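Local coordinates for structural PPIase-like protein L605 (Mimivirus, PDB 2OSE), which probably acts as a cyclophilin-type peptidyl-prolyl cis-trans isomerase with affinity for cyclosporin A, and assembles as a homotrimer, at residues 27-31 / 179-183; 36-41 / 115-121; 74-80 / 92-96; 85-89 / 158-163; 128-132 / 143-148. All coordinates share one frame; numbering follows the deposited sequence.

Interaction 1 of 5, residues 27-31 / 179-183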
# COMPACT_ATOMS: atom_id res chain seq x y z
N ILE A 27 21.35 13.90 -4.21
CA ILE A 27 20.50 15.04 -4.61
C ILE A 27 20.27 15.03 -6.12
O ILE A 27 21.21 15.09 -6.92
CB ILE A 27 21.14 16.39 -4.22
CG1 ILE A 27 21.44 16.41 -2.72
CG2 ILE A 27 20.25 17.57 -4.67
CD1 ILE A 27 22.27 17.54 -2.27
N ILE A 28 19.01 14.93 -6.52
CA ILE A 28 18.67 15.03 -7.94
C ILE A 28 18.29 16.46 -8.45
O ILE A 28 18.22 16.69 -9.64
CB ILE A 28 17.63 14.00 -8.34
CG1 ILE A 28 16.29 14.27 -7.69
CG2 ILE A 28 18.13 12.56 -8.02
CD1 ILE A 28 15.24 13.24 -8.06
N GLY A 29 18.09 17.41 -7.55
CA GLY A 29 17.77 18.76 -7.96
C GLY A 29 17.21 19.52 -6.79
O GLY A 29 16.99 18.93 -5.73
N ARG A 30 17.04 20.82 -6.97
CA ARG A 30 16.49 21.70 -5.92
C ARG A 30 15.23 22.43 -6.38
O ARG A 30 15.20 23.00 -7.47
CB ARG A 30 17.56 22.71 -5.45
CG ARG A 30 17.11 23.73 -4.42
CD ARG A 30 18.30 24.44 -3.81
NE ARG A 30 18.98 23.57 -2.83
CZ ARG A 30 19.71 24.01 -1.80
NH1 ARG A 30 19.88 25.31 -1.58
NH2 ARG A 30 20.28 23.16 -0.97
N LEU A 31 14.18 22.42 -5.55
CA LEU A 31 12.99 23.24 -5.81
C LEU A 31 13.11 24.55 -5.07
O LEU A 31 13.59 24.58 -3.95
CB LEU A 31 11.73 22.50 -5.34
CG LEU A 31 11.46 21.11 -5.94
CD1 LEU A 31 10.14 20.57 -5.28
CD2 LEU A 31 11.35 21.13 -7.46
N VAL A 179 13.22 19.64 -12.28
CA VAL A 179 13.38 18.58 -11.26
C VAL A 179 12.06 17.82 -11.14
O VAL A 179 12.02 16.58 -11.08
CB VAL A 179 13.83 19.19 -9.91
CG1 VAL A 179 14.01 18.10 -8.84
CG2 VAL A 179 15.10 19.96 -10.12
N LEU A 180 10.96 18.57 -11.15
CA LEU A 180 9.63 17.96 -11.27
C LEU A 180 9.50 17.07 -12.50
O LEU A 180 8.92 16.01 -12.41
CB LEU A 180 8.52 19.02 -11.26
CG LEU A 180 8.40 19.90 -10.01
CD1 LEU A 180 7.17 20.81 -10.13
CD2 LEU A 180 8.35 19.10 -8.69
N ASP A 181 10.00 17.50 -13.64
CA ASP A 181 10.03 16.67 -14.84
C ASP A 181 10.79 15.33 -14.65
O ASP A 181 10.33 14.31 -15.09
CB ASP A 181 10.65 17.42 -16.02
CG ASP A 181 9.84 18.64 -16.44
OD1 ASP A 181 8.61 18.67 -16.26
OD2 ASP A 181 10.47 19.59 -16.94
N LYS A 182 11.96 15.38 -14.02
CA LYS A 182 12.76 14.18 -13.72
C LYS A 182 11.96 13.19 -12.85
O LYS A 182 11.91 11.99 -13.15
CB LYS A 182 14.05 14.57 -13.01
CG LYS A 182 15.11 15.23 -13.94
CD LYS A 182 16.40 15.55 -13.18
CE LYS A 182 17.41 16.18 -14.15
NZ LYS A 182 18.73 16.45 -13.45
N ILE A 183 11.35 13.71 -11.78
CA ILE A 183 10.47 12.92 -10.90
C ILE A 183 9.36 12.25 -11.71
O ILE A 183 9.17 11.03 -11.64
CB ILE A 183 9.87 13.78 -9.74
CG1 ILE A 183 10.99 14.22 -8.77
CG2 ILE A 183 8.80 12.99 -8.98
CD1 ILE A 183 10.60 15.41 -7.83
O HOH W 1 18.66 18.50 -11.40
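Gly29 and Val179 mark the closest backbone approach, CA to CA 5.5 Å, where the axes of strand segment 27-31 and helix segment 179-183 pass 8.5 Å apart with their chain directions 136° from each other. With no side chain on Gly29, the valine lies directly over the strand backbone: Val179 CG2 sits 3.6 Å from Gly29 CA, and its other neighbour is the amide Arg30 N. Because CG1 stands anti to the backbone N of Val179 (chi1 -180°), both methyls bear on the glycine, CG1 reaching Gly29 CA at 3.9 Å. Leu31 enters the same layer from further along the strand. Its CD2 touches Val179 CB and, at 3.8 Å, Leu180 CD2, the two leucine side chains meeting at about a right angle.

In the cyclophilin fold a helix covers an open end of an antiparallel barrel, and helix 177-186 plays that part here. Ile149 touches both Leu31 and Leu180, while Phe198 lies against Ile28 and Ile183. The tip of Ile28, CD1, approaches Ile183 CG1 more loosely at 4.4 Å.

Toward Lys182 the chemistry becomes polar. Lys182 runs out extended beyond CG, yet its NZ makes no direct bond to the strand; a water accepts from Lys182 NZ at 2.9 Å and donates to Ile28 O at 2.6 Å, tying helix to strand. The same ammonium forms a long, weak ion pair with Glu137 of the second subunit. Arg30 points the other way and pairs with Asp20 on the adjoining strand 16-23.

Interaction 2 of 5, residues 36-41 / 115-121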
# COMPACT_ATOMS: atom_id res chain seq x y z
N PHE A 36 2.56 32.50 -0.99
CA PHE A 36 1.62 33.62 -1.07
C PHE A 36 0.98 33.68 0.32
O PHE A 36 -0.00 33.01 0.57
CB PHE A 36 0.54 33.40 -2.14
CG PHE A 36 1.04 32.84 -3.48
CD1 PHE A 36 2.14 33.39 -4.14
CD2 PHE A 36 0.37 31.79 -4.08
CE1 PHE A 36 2.57 32.87 -5.36
CE2 PHE A 36 0.76 31.28 -5.30
CZ PHE A 36 1.87 31.81 -5.94
N ARG A 37 1.59 34.42 1.24
CA ARG A 37 1.13 34.43 2.62
C ARG A 37 -0.33 34.89 2.67
O ARG A 37 -1.06 34.40 3.52
CB ARG A 37 2.01 35.31 3.51
CG ARG A 37 1.79 35.10 5.01
CD ARG A 37 2.46 36.23 5.82
NE ARG A 37 2.46 35.93 7.25
CZ ARG A 37 1.57 36.41 8.12
NH1 ARG A 37 0.61 37.20 7.70
NH2 ARG A 37 1.64 36.08 9.41
N ASP A 38 -0.74 35.78 1.74
CA ASP A 38 -2.16 36.26 1.63
C ASP A 38 -3.19 35.21 1.19
O ASP A 38 -4.39 35.47 1.14
CB ASP A 38 -2.32 37.55 0.77
CG ASP A 38 -1.94 37.38 -0.72
OD1 ASP A 38 -2.16 36.33 -1.36
OD2 ASP A 38 -1.45 38.39 -1.28
N ALA A 39 -2.72 34.02 0.85
CA ALA A 39 -3.61 32.94 0.50
C ALA A 39 -4.16 32.29 1.77
O ALA A 39 -5.31 31.86 1.80
CB ALA A 39 -2.86 31.89 -0.36
N PHE A 40 -3.33 32.22 2.81
CA PHE A 40 -3.56 31.35 3.96
C PHE A 40 -2.46 31.59 4.96
O PHE A 40 -1.52 30.78 5.05
CB PHE A 40 -3.49 29.87 3.50
CG PHE A 40 -3.95 28.86 4.51
CD1 PHE A 40 -4.30 29.22 5.82
CD2 PHE A 40 -4.02 27.49 4.13
CE1 PHE A 40 -4.71 28.26 6.74
CE2 PHE A 40 -4.43 26.52 5.04
CZ PHE A 40 -4.79 26.90 6.35
N PRO A 41 -2.54 32.69 5.74
CA PRO A 41 -1.45 33.00 6.65
C PRO A 41 -0.92 31.90 7.57
O PRO A 41 0.30 31.71 7.66
CB PRO A 41 -2.02 34.19 7.46
CG PRO A 41 -2.87 34.89 6.50
CD PRO A 41 -3.58 33.76 5.77
N VAL A 115 -8.64 29.19 8.00
CA VAL A 115 -8.79 30.65 7.95
C VAL A 115 -7.93 31.20 6.84
O VAL A 115 -6.74 31.40 7.04
CB VAL A 115 -8.40 31.34 9.29
CG1 VAL A 115 -8.72 32.83 9.20
CG2 VAL A 115 -9.13 30.73 10.46
N PHE A 116 -8.53 31.42 5.68
CA PHE A 116 -7.79 31.84 4.48
C PHE A 116 -7.68 33.35 4.37
O PHE A 116 -8.43 34.11 5.01
CB PHE A 116 -8.41 31.28 3.20
CG PHE A 116 -8.49 29.77 3.18
CD1 PHE A 116 -7.55 29.00 3.84
CD2 PHE A 116 -9.52 29.14 2.49
CE1 PHE A 116 -7.62 27.61 3.82
CE2 PHE A 116 -9.60 27.75 2.48
CZ PHE A 116 -8.64 26.98 3.15
N GLY A 117 -6.73 33.79 3.55
CA GLY A 117 -6.48 35.20 3.42
C GLY A 117 -7.41 35.79 2.41
O GLY A 117 -8.43 35.19 2.04
N ASP A 118 -7.02 36.98 1.95
CA ASP A 118 -7.84 37.81 1.08
C ASP A 118 -7.92 37.31 -0.37
O ASP A 118 -8.86 37.67 -1.09
CB ASP A 118 -7.34 39.27 1.11
CG ASP A 118 -5.87 39.42 1.54
OD1 ASP A 118 -5.36 40.58 1.55
OD2 ASP A 118 -5.20 38.41 1.89
N TYR A 119 -6.94 36.49 -0.79
CA TYR A 119 -6.90 36.00 -2.17
C TYR A 119 -6.94 34.49 -2.31
O TYR A 119 -6.57 33.76 -1.38
CB TYR A 119 -5.67 36.54 -2.92
CG TYR A 119 -5.68 38.03 -3.09
CD1 TYR A 119 -6.19 38.62 -4.24
CD2 TYR A 119 -5.17 38.87 -2.08
CE1 TYR A 119 -6.19 40.01 -4.41
CE2 TYR A 119 -5.17 40.26 -2.24
CZ TYR A 119 -5.68 40.82 -3.40
OH TYR A 119 -5.68 42.19 -3.57
N PHE A 120 -7.39 34.06 -3.48
CA PHE A 120 -7.45 32.68 -3.88
C PHE A 120 -6.63 32.53 -5.16
O PHE A 120 -6.69 33.38 -6.04
CB PHE A 120 -8.91 32.31 -4.11
CG PHE A 120 -9.13 31.10 -4.96
CD1 PHE A 120 -9.10 29.84 -4.40
CD2 PHE A 120 -9.40 31.23 -6.31
CE1 PHE A 120 -9.31 28.71 -5.19
CE2 PHE A 120 -9.61 30.11 -7.11
CZ PHE A 120 -9.57 28.86 -6.55
N TYR A 121 -5.86 31.44 -5.24
CA TYR A 121 -5.07 31.11 -6.44
C TYR A 121 -5.61 29.84 -7.07
O TYR A 121 -5.72 28.81 -6.41
CB TYR A 121 -3.56 30.96 -6.09
CG TYR A 121 -2.98 32.24 -5.54
CD1 TYR A 121 -2.29 33.14 -6.37
CD2 TYR A 121 -3.18 32.60 -4.21
CE1 TYR A 121 -1.80 34.35 -5.86
CE2 TYR A 121 -2.69 33.82 -3.71
CZ TYR A 121 -2.00 34.67 -4.55
OH TYR A 121 -1.53 35.85 -4.03
O HOH W 2 -6.69 31.21 -0.36
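Phe40 holds the N-cap position of helix 41-52, and the loop leading up to it, with a 3-10 turn at residues 37-39, packs against the irregular segment 115-121, where Phe116 meets Phe40. The edge of the Phe116 ring points at the face of Phe40 in a T-shaped pair, planes at 73° and centroids 4.8 Å apart. Phe40 also meets Tyr143 edge-to-face. At the other end the Phe36 and Tyr121 rings stack face to face, centroids 4.1 Å apart, with Phe36 CD2 over the centre of the tyrosine ring.

That tyrosine is held at its rim as well: Tyr121 OH donates to the syn lone pair of Asp38 OD1 at 2.8 Å, with carboxylate and ring nearly coplanar. Between the rings the backbones join. Gly117 N bonds to Ala39 O at 3.0 Å, and a water donates to both Ala39 O and Tyr119 O. Tyr119 N bonds Asp38 O only weakly, at 3.4 Å.

Asp118 OD2 lies 4.9 Å from Asp38 OD2, so the two like charges may disfavour each other; the Tyr121 hydroxyl probably helps to stabilise the Asp38 carboxylate as an anion.

Interaction 3 of 5, residues 74-80 / 92-96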
# COMPACT_ATOMS: atom_id res chain seq x y z
N ARG A 74 11.45 20.01 14.43
CA ARG A 74 10.43 19.86 13.38
C ARG A 74 10.97 20.41 12.04
O ARG A 74 11.12 21.62 11.90
CB ARG A 74 9.16 20.64 13.74
CG ARG A 74 8.37 20.16 14.96
CD ARG A 74 7.00 20.83 14.98
NE ARG A 74 6.25 20.61 16.22
CZ ARG A 74 6.20 21.48 17.24
NH1 ARG A 74 6.86 22.63 17.18
NH2 ARG A 74 5.49 21.18 18.34
N THR A 75 11.29 19.51 11.10
CA THR A 75 11.77 19.89 9.76
C THR A 75 11.16 19.01 8.66
O THR A 75 10.73 17.89 8.90
CB THR A 75 13.32 19.88 9.68
OG1 THR A 75 13.74 20.21 8.36
CG2 THR A 75 13.90 18.52 10.04
N TYR A 76 11.12 19.55 7.44
CA TYR A 76 10.73 18.79 6.28
C TYR A 76 11.90 17.93 5.82
O TYR A 76 11.71 17.00 5.08
CB TYR A 76 10.30 19.73 5.14
CG TYR A 76 8.87 20.19 5.20
CD1 TYR A 76 7.83 19.26 5.37
CD2 TYR A 76 8.55 21.54 5.07
CE1 TYR A 76 6.50 19.68 5.41
CE2 TYR A 76 7.23 21.97 5.11
CZ TYR A 76 6.20 21.03 5.28
OH TYR A 76 4.88 21.42 5.29
N GLU A 77 13.12 18.25 6.27
CA GLU A 77 14.32 17.53 5.88
C GLU A 77 14.18 16.07 6.30
O GLU A 77 13.92 15.77 7.45
CB GLU A 77 15.59 18.17 6.47
CG GLU A 77 16.88 17.35 6.12
CD GLU A 77 18.20 18.02 6.48
OE1 GLU A 77 18.23 19.08 7.15
OE2 GLU A 77 19.25 17.49 6.06
N GLY A 78 14.27 15.17 5.31
CA GLY A 78 14.17 13.74 5.56
C GLY A 78 12.81 13.16 5.23
O GLY A 78 12.68 11.95 5.06
N CYS A 79 11.79 14.02 5.14
CA CYS A 79 10.45 13.57 4.73
C CYS A 79 10.45 12.88 3.38
O CYS A 79 11.11 13.34 2.43
CB CYS A 79 9.49 14.75 4.65
SG CYS A 79 9.02 15.36 6.23
N LYS A 80 9.69 11.79 3.29
CA LYS A 80 9.50 11.08 2.03
C LYS A 80 8.33 11.67 1.26
O LYS A 80 7.40 12.23 1.86
CB LYS A 80 9.25 9.58 2.27
CG LYS A 80 10.34 8.89 3.12
CD LYS A 80 10.12 7.37 3.20
CE LYS A 80 11.23 6.70 4.04
NZ LYS A 80 10.84 5.27 4.33
N SER A 92 4.05 15.28 0.27
CA SER A 92 4.96 14.99 1.37
C SER A 92 4.47 15.66 2.66
O SER A 92 3.40 16.23 2.67
CB SER A 92 6.39 15.43 1.02
OG SER A 92 7.32 14.90 1.95
N GLY A 93 5.25 15.56 3.74
CA GLY A 93 4.93 16.31 4.96
C GLY A 93 4.82 15.56 6.27
O GLY A 93 4.48 16.16 7.29
N ASP A 94 5.09 14.25 6.25
CA ASP A 94 5.13 13.43 7.48
C ASP A 94 6.41 13.68 8.25
O ASP A 94 7.35 12.87 8.21
CB ASP A 94 5.06 11.94 7.13
CG ASP A 94 3.65 11.42 7.08
OD1 ASP A 94 2.68 12.22 7.09
OD2 ASP A 94 3.53 10.18 7.04
N ILE A 95 6.41 14.80 8.97
CA ILE A 95 7.61 15.30 9.64
C ILE A 95 8.07 14.44 10.83
O ILE A 95 9.20 14.59 11.31
CB ILE A 95 7.42 16.81 10.05
CG1 ILE A 95 6.18 16.98 10.93
CG2 ILE A 95 7.35 17.71 8.79
CD1 ILE A 95 6.15 18.29 11.73
N TYR A 96 7.21 13.54 11.31
CA TYR A 96 7.61 12.63 12.40
C TYR A 96 7.83 11.19 11.94
O TYR A 96 6.94 10.60 11.33
CB TYR A 96 6.59 12.66 13.53
CG TYR A 96 6.24 14.04 14.02
CD1 TYR A 96 7.23 14.88 14.53
CD2 TYR A 96 4.93 14.51 13.97
CE1 TYR A 96 6.91 16.17 14.98
CE2 TYR A 96 4.62 15.79 14.42
CZ TYR A 96 5.62 16.60 14.93
OH TYR A 96 5.31 17.86 15.39
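Two polar bonds close the ends of this contact, Arg74 to Tyr96 and Ser92 to Lys80, with an apolar middle between them. Arg74 NE donates to Tyr96 OH at 3.0 Å; the hydroxyl lies in the guanidinium plane, while the phenol ring is turned 67° from it. The extended arginine chain carries NE out to that distance. At the far end Ser92 OG, swung anti to its own amide nitrogen (chi1 -167°), donates to Lys80 O at 2.7 Å from above the carbonyl plane.

In between, Ile95 CG2 packs against segment 74-80, 3.4 Å from Thr75 O and 3.8 Å from Tyr76 CD1. Cys79 SG packs next to it, 3.7 Å from Ile95 CA. Gly93 comes to the edge of the Tyr76 ring, its CA 3.7 Å from Tyr76 CE1.

The second shell fixes these groups. Asp109 grips both Tyr96 OH and Arg74 NH2, and Asn2 takes Arg74 NH1, while Tyr76 OH bonds to Ser145 O. Asp94, whose carboxylate leads away from segment 74-80, bonds to Ser101 and forms a salt bridge with Lys194 of the third subunit.

The backbone supplies the rest: an ST turn at Thr75 runs into a type II turn from Tyr76 to Cys79, facing an inverse gamma turn centred on Asp94 and a classic bulge at Ile95 and Tyr96 opposite Ser102. Here connecting loops of the cyclophilin barrel fold against each other beside helix 41-52.

Interaction 4 of 5, residues 85-89 / 158-163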
# COMPACT_ATOMS: atom_id res chain seq x y z
N LEU A 85 1.82 10.59 -8.12
CA LEU A 85 0.93 10.23 -9.21
C LEU A 85 1.42 10.86 -10.50
O LEU A 85 1.38 12.10 -10.65
CB LEU A 85 -0.52 10.65 -8.89
CG LEU A 85 -1.56 10.21 -9.93
CD1 LEU A 85 -1.58 8.67 -10.04
CD2 LEU A 85 -2.98 10.81 -9.70
N HIS A 86 1.91 10.00 -11.41
CA HIS A 86 2.41 10.41 -12.74
C HIS A 86 1.47 11.39 -13.42
O HIS A 86 0.24 11.19 -13.43
CB HIS A 86 2.69 9.15 -13.62
CG HIS A 86 3.19 9.45 -15.01
ND1 HIS A 86 4.49 9.82 -15.27
CD2 HIS A 86 2.58 9.35 -16.21
CE1 HIS A 86 4.65 10.00 -16.57
NE2 HIS A 86 3.50 9.71 -17.17
N ASN A 87 2.05 12.46 -13.97
CA ASN A 87 1.30 13.51 -14.71
C ASN A 87 0.33 14.29 -13.83
O ASN A 87 -0.53 15.02 -14.34
CB ASN A 87 0.52 12.96 -15.92
CG ASN A 87 1.39 12.62 -17.10
OD1 ASN A 87 0.95 11.94 -18.03
ND2 ASN A 87 2.62 13.09 -17.08
N ASN A 88 0.46 14.13 -12.51
CA ASN A 88 -0.45 14.80 -11.58
C ASN A 88 0.26 15.54 -10.47
O ASN A 88 0.36 16.77 -10.53
CB ASN A 88 -1.52 13.85 -11.02
CG ASN A 88 -2.52 13.46 -12.05
OD1 ASN A 88 -3.63 14.05 -12.15
ND2 ASN A 88 -2.15 12.48 -12.88
N TYR A 89 0.76 14.81 -9.48
CA TYR A 89 1.29 15.44 -8.25
C TYR A 89 2.25 14.58 -7.47
O TYR A 89 2.33 13.36 -7.68
CB TYR A 89 0.15 15.89 -7.30
CG TYR A 89 -0.89 14.80 -7.00
CD1 TYR A 89 -0.58 13.73 -6.15
CD2 TYR A 89 -2.18 14.87 -7.55
CE1 TYR A 89 -1.55 12.72 -5.87
CE2 TYR A 89 -3.15 13.84 -7.28
CZ TYR A 89 -2.80 12.79 -6.46
OH TYR A 89 -3.72 11.80 -6.20
N ASN A 158 -5.28 14.00 -17.40
CA ASN A 158 -4.97 13.83 -15.97
C ASN A 158 -6.18 14.10 -15.09
O ASN A 158 -7.26 14.40 -15.61
CB ASN A 158 -3.71 14.64 -15.54
CG ASN A 158 -3.89 16.14 -15.68
OD1 ASN A 158 -4.95 16.69 -15.37
ND2 ASN A 158 -2.85 16.82 -16.15
N VAL A 159 -6.01 14.02 -13.78
CA VAL A 159 -7.11 14.22 -12.85
C VAL A 159 -6.95 15.40 -11.89
O VAL A 159 -7.54 15.43 -10.81
CB VAL A 159 -7.47 12.92 -12.07
CG1 VAL A 159 -8.14 11.90 -13.02
CG2 VAL A 159 -6.26 12.31 -11.35
N LEU A 160 -6.15 16.38 -12.29
CA LEU A 160 -5.97 17.57 -11.47
C LEU A 160 -7.27 18.38 -11.37
O LEU A 160 -7.51 19.00 -10.33
CB LEU A 160 -4.80 18.42 -11.98
CG LEU A 160 -3.40 17.80 -11.90
CD1 LEU A 160 -2.36 18.77 -12.42
CD2 LEU A 160 -3.06 17.33 -10.47
N ASP A 161 -8.11 18.36 -12.40
CA ASP A 161 -9.41 19.03 -12.29
C ASP A 161 -10.33 18.42 -11.22
O ASP A 161 -11.33 19.04 -10.84
CB ASP A 161 -10.13 19.20 -13.63
CG ASP A 161 -10.43 17.89 -14.31
OD1 ASP A 161 -10.44 16.81 -13.67
OD2 ASP A 161 -10.66 17.95 -15.54
N GLU A 162 -9.97 17.24 -10.73
CA GLU A 162 -10.82 16.54 -9.75
C GLU A 162 -10.46 16.89 -8.32
O GLU A 162 -11.15 16.47 -7.38
CB GLU A 162 -10.77 15.02 -9.95
CG GLU A 162 -11.51 14.53 -11.20
CD GLU A 162 -11.27 13.04 -11.50
OE1 GLU A 162 -10.90 12.27 -10.57
OE2 GLU A 162 -11.43 12.65 -12.69
N LEU A 163 -9.37 17.64 -8.13
CA LEU A 163 -8.93 18.01 -6.78
C LEU A 163 -9.99 18.87 -6.12
O LEU A 163 -10.56 19.73 -6.77
CB LEU A 163 -7.59 18.76 -6.80
CG LEU A 163 -6.31 17.97 -7.18
CD1 LEU A 163 -5.14 18.94 -7.40
CD2 LEU A 163 -5.94 16.90 -6.15
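The amide of Asn88 plugs into the bend where Asn158 leads into Val159. Its OD1 takes the Val159 amide on a lone pair in the carbonyl plane, Val159 N to Asn88 OD1 2.9 Å and 153° at the hydrogen. The other half of the amide is tied back to its own loop, Asn88 ND2 donating to His86 O at 2.8 Å, which holds the group from turning. Around this plug the fit is close: Asn158 CB comes within 3.4 Å of Asn88 OD1, and the Val159 CG2 methyl covers the same oxygen at 3.3 Å while reaching across to Leu85 CD2.

Segment 85-89 is the turn joining strands 83-85 and 89-92, and it carries a classic beta bulge: Asn88 and Tyr89 both lie opposite Leu85, whose carbonyl oxygen accepts from both their amides. The segment facing it includes a short 3-10 turn at residues 160-162.

Beside the plug, Leu160 is the second bump. Its CD2 slots in against Asn88 O at 3.5 Å and meets the edge of the Tyr89 ring, 3.9 Å from Tyr89 CD2, the two side chains sliding past each other in opposite directions. Leu85 CB lies over a face of that ring, offset toward its rim. Leu163 adds a looser touch, its CD2 4.3 Å from Tyr89 CE2. Ala191 of the third subunit packs on both Tyr89 and Leu163.

Interaction 5 of 5, residues 128-132 / 143-148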
# COMPACT_ATOMS: atom_id res chain seq x y z
N LEU A 128 2.53 24.19 -8.81
CA LEU A 128 1.84 24.87 -7.71
C LEU A 128 1.95 24.07 -6.46
O LEU A 128 1.80 22.83 -6.51
CB LEU A 128 0.36 25.08 -8.06
CG LEU A 128 0.08 26.00 -9.24
CD1 LEU A 128 -1.42 26.12 -9.38
CD2 LEU A 128 0.67 27.40 -8.99
N LEU A 129 2.25 24.76 -5.35
CA LEU A 129 2.31 24.19 -4.01
C LEU A 129 0.97 24.40 -3.30
O LEU A 129 0.42 25.51 -3.33
CB LEU A 129 3.38 24.92 -3.15
CG LEU A 129 3.44 24.54 -1.66
CD1 LEU A 129 4.01 23.13 -1.50
CD2 LEU A 129 4.24 25.57 -0.85
N SER A 130 0.49 23.36 -2.61
CA SER A 130 -0.81 23.45 -1.92
C SER A 130 -0.78 22.66 -0.63
O SER A 130 0.14 21.85 -0.42
CB SER A 130 -1.95 23.05 -2.87
OG SER A 130 -1.84 21.71 -3.35
N LEU A 131 -1.72 22.93 0.27
CA LEU A 131 -1.78 22.17 1.52
C LEU A 131 -2.93 21.16 1.44
O LEU A 131 -3.99 21.46 0.94
CB LEU A 131 -1.94 23.08 2.75
CG LEU A 131 -0.79 24.04 3.01
CD1 LEU A 131 -1.09 24.97 4.21
CD2 LEU A 131 0.57 23.30 3.20
N VAL A 132 -2.69 19.95 1.92
CA VAL A 132 -3.67 18.88 1.78
C VAL A 132 -4.58 18.87 3.03
O VAL A 132 -4.09 18.79 4.17
CB VAL A 132 -2.96 17.52 1.57
CG1 VAL A 132 -3.98 16.35 1.48
CG2 VAL A 132 -2.06 17.57 0.30
N TYR A 143 -5.73 21.63 8.42
CA TYR A 143 -4.52 21.46 7.64
C TYR A 143 -3.38 21.19 8.57
O TYR A 143 -3.46 21.43 9.79
CB TYR A 143 -4.25 22.69 6.77
CG TYR A 143 -5.32 22.91 5.75
CD1 TYR A 143 -5.20 22.40 4.46
CD2 TYR A 143 -6.47 23.62 6.06
CE1 TYR A 143 -6.18 22.59 3.53
CE2 TYR A 143 -7.46 23.81 5.14
CZ TYR A 143 -7.32 23.29 3.88
OH TYR A 143 -8.29 23.50 2.93
N ASP A 144 -2.31 20.66 8.00
CA ASP A 144 -1.10 20.42 8.75
C ASP A 144 0.12 20.64 7.81
O ASP A 144 0.05 21.41 6.83
CB ASP A 144 -1.15 19.04 9.48
CG ASP A 144 -1.43 17.85 8.54
OD1 ASP A 144 -1.19 17.97 7.29
OD2 ASP A 144 -1.88 16.77 9.05
N SER A 145 1.22 19.97 8.13
CA SER A 145 2.46 19.99 7.34
C SER A 145 2.38 19.30 5.96
O SER A 145 3.32 19.43 5.15
CB SER A 145 3.55 19.32 8.17
OG SER A 145 3.16 17.99 8.53
N THR A 146 1.30 18.55 5.72
CA THR A 146 1.06 17.82 4.47
C THR A 146 0.82 18.73 3.26
O THR A 146 -0.09 19.55 3.25
CB THR A 146 -0.16 16.84 4.57
OG1 THR A 146 -0.05 16.08 5.79
CG2 THR A 146 -0.19 15.88 3.35
N PHE A 147 1.66 18.57 2.24
CA PHE A 147 1.63 19.51 1.13
C PHE A 147 1.76 18.76 -0.20
O PHE A 147 2.31 17.68 -0.26
CB PHE A 147 2.75 20.58 1.31
CG PHE A 147 4.15 20.06 1.03
CD1 PHE A 147 4.62 19.97 -0.28
CD2 PHE A 147 4.98 19.68 2.06
CE1 PHE A 147 5.89 19.52 -0.54
CE2 PHE A 147 6.28 19.22 1.82
CZ PHE A 147 6.72 19.14 0.52
N MET A 148 1.26 19.38 -1.26
CA MET A 148 1.24 18.80 -2.57
C MET A 148 1.91 19.76 -3.56
O MET A 148 1.73 20.97 -3.46
CB MET A 148 -0.22 18.63 -2.98
CG MET A 148 -0.44 18.00 -4.35
SD MET A 148 -2.16 17.96 -4.87
CE MET A 148 -2.74 16.58 -3.81
O HOH W 3 -2.18 20.41 5.15
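Ser130 and Met148 form an antiparallel hydrogen-bonded pair, and the next pair along, Leu131 with Phe147, is non-hydrogen-bonded with the CA atoms 4.3 Å apart. Here the contact is tight. Ser130 N gives to Met148 O, and Met148 N returns a bond to Ser130 O, each 2.8 Å long. Leu129 CD1 presses on Phe147 CD1 at 3.4 Å; Phe147 CG sits between its backbone N and carbonyl carbon (chi1 74°), which turns the ring away from Leu131. Leu131 CD2 still touches Phe147 CB at 4.0 Å. On the face opposite to Leu131 and Phe147, Met148 CB lies beside Ser130 OG and Val132 CG2, and that serine hydroxyl bonds to His123.

Past Phe147 the pairing continues with Val132 N to Thr146 O at 2.9 Å, but the chains then part. A water links them, accepting from Asp144 N and lying 2.7 Å from Val132 O, with Thr146 O also close by. Tyr143 reaches back across, its CD1 3.7 Å from Leu131 CB, and its hydroxyl bonds to Asp166 O. This wetter end faces the third subunit, whose Arg193 meets Asp144 OD1 and Val132 O.

Asp144 OD1 is thus held several times over: in an Asx turn it accepts from Thr146 N and Thr146 OG1, both reaching it from the same face of the carboxylate. With the arginine added, these donors probably favour a charged carboxylate, so the hydrated end of the strand pair is also a polar, charged joint of the trimer.

Interaction 5 is the centre of the set, its own centre about 4 Å from the centre of the chain, and is bound by strand-to-strand backbone bonds; interactions 2, 3 and 4 touch it from around. Interaction 2 reaches it through Phe116 against Tyr143 and Phe40 against Leu131, interaction 3 through Gly93 to Ser145 and Tyr76 against Phe147, interaction 4 through Tyr89 and Leu163 against Met148. Interaction 1 touches none of the others, though it reaches the same sheet and is likewise buried. Its core is almost purely aliphatic, whereas the partly buried loop contacts mix polar bonds with packing: stacked rings in interaction 2, an arginine-tyrosine bond in 3, an asparagine amide in 4. Interactions 3, 4 and 5 meet the third subunit, interaction 1 the second.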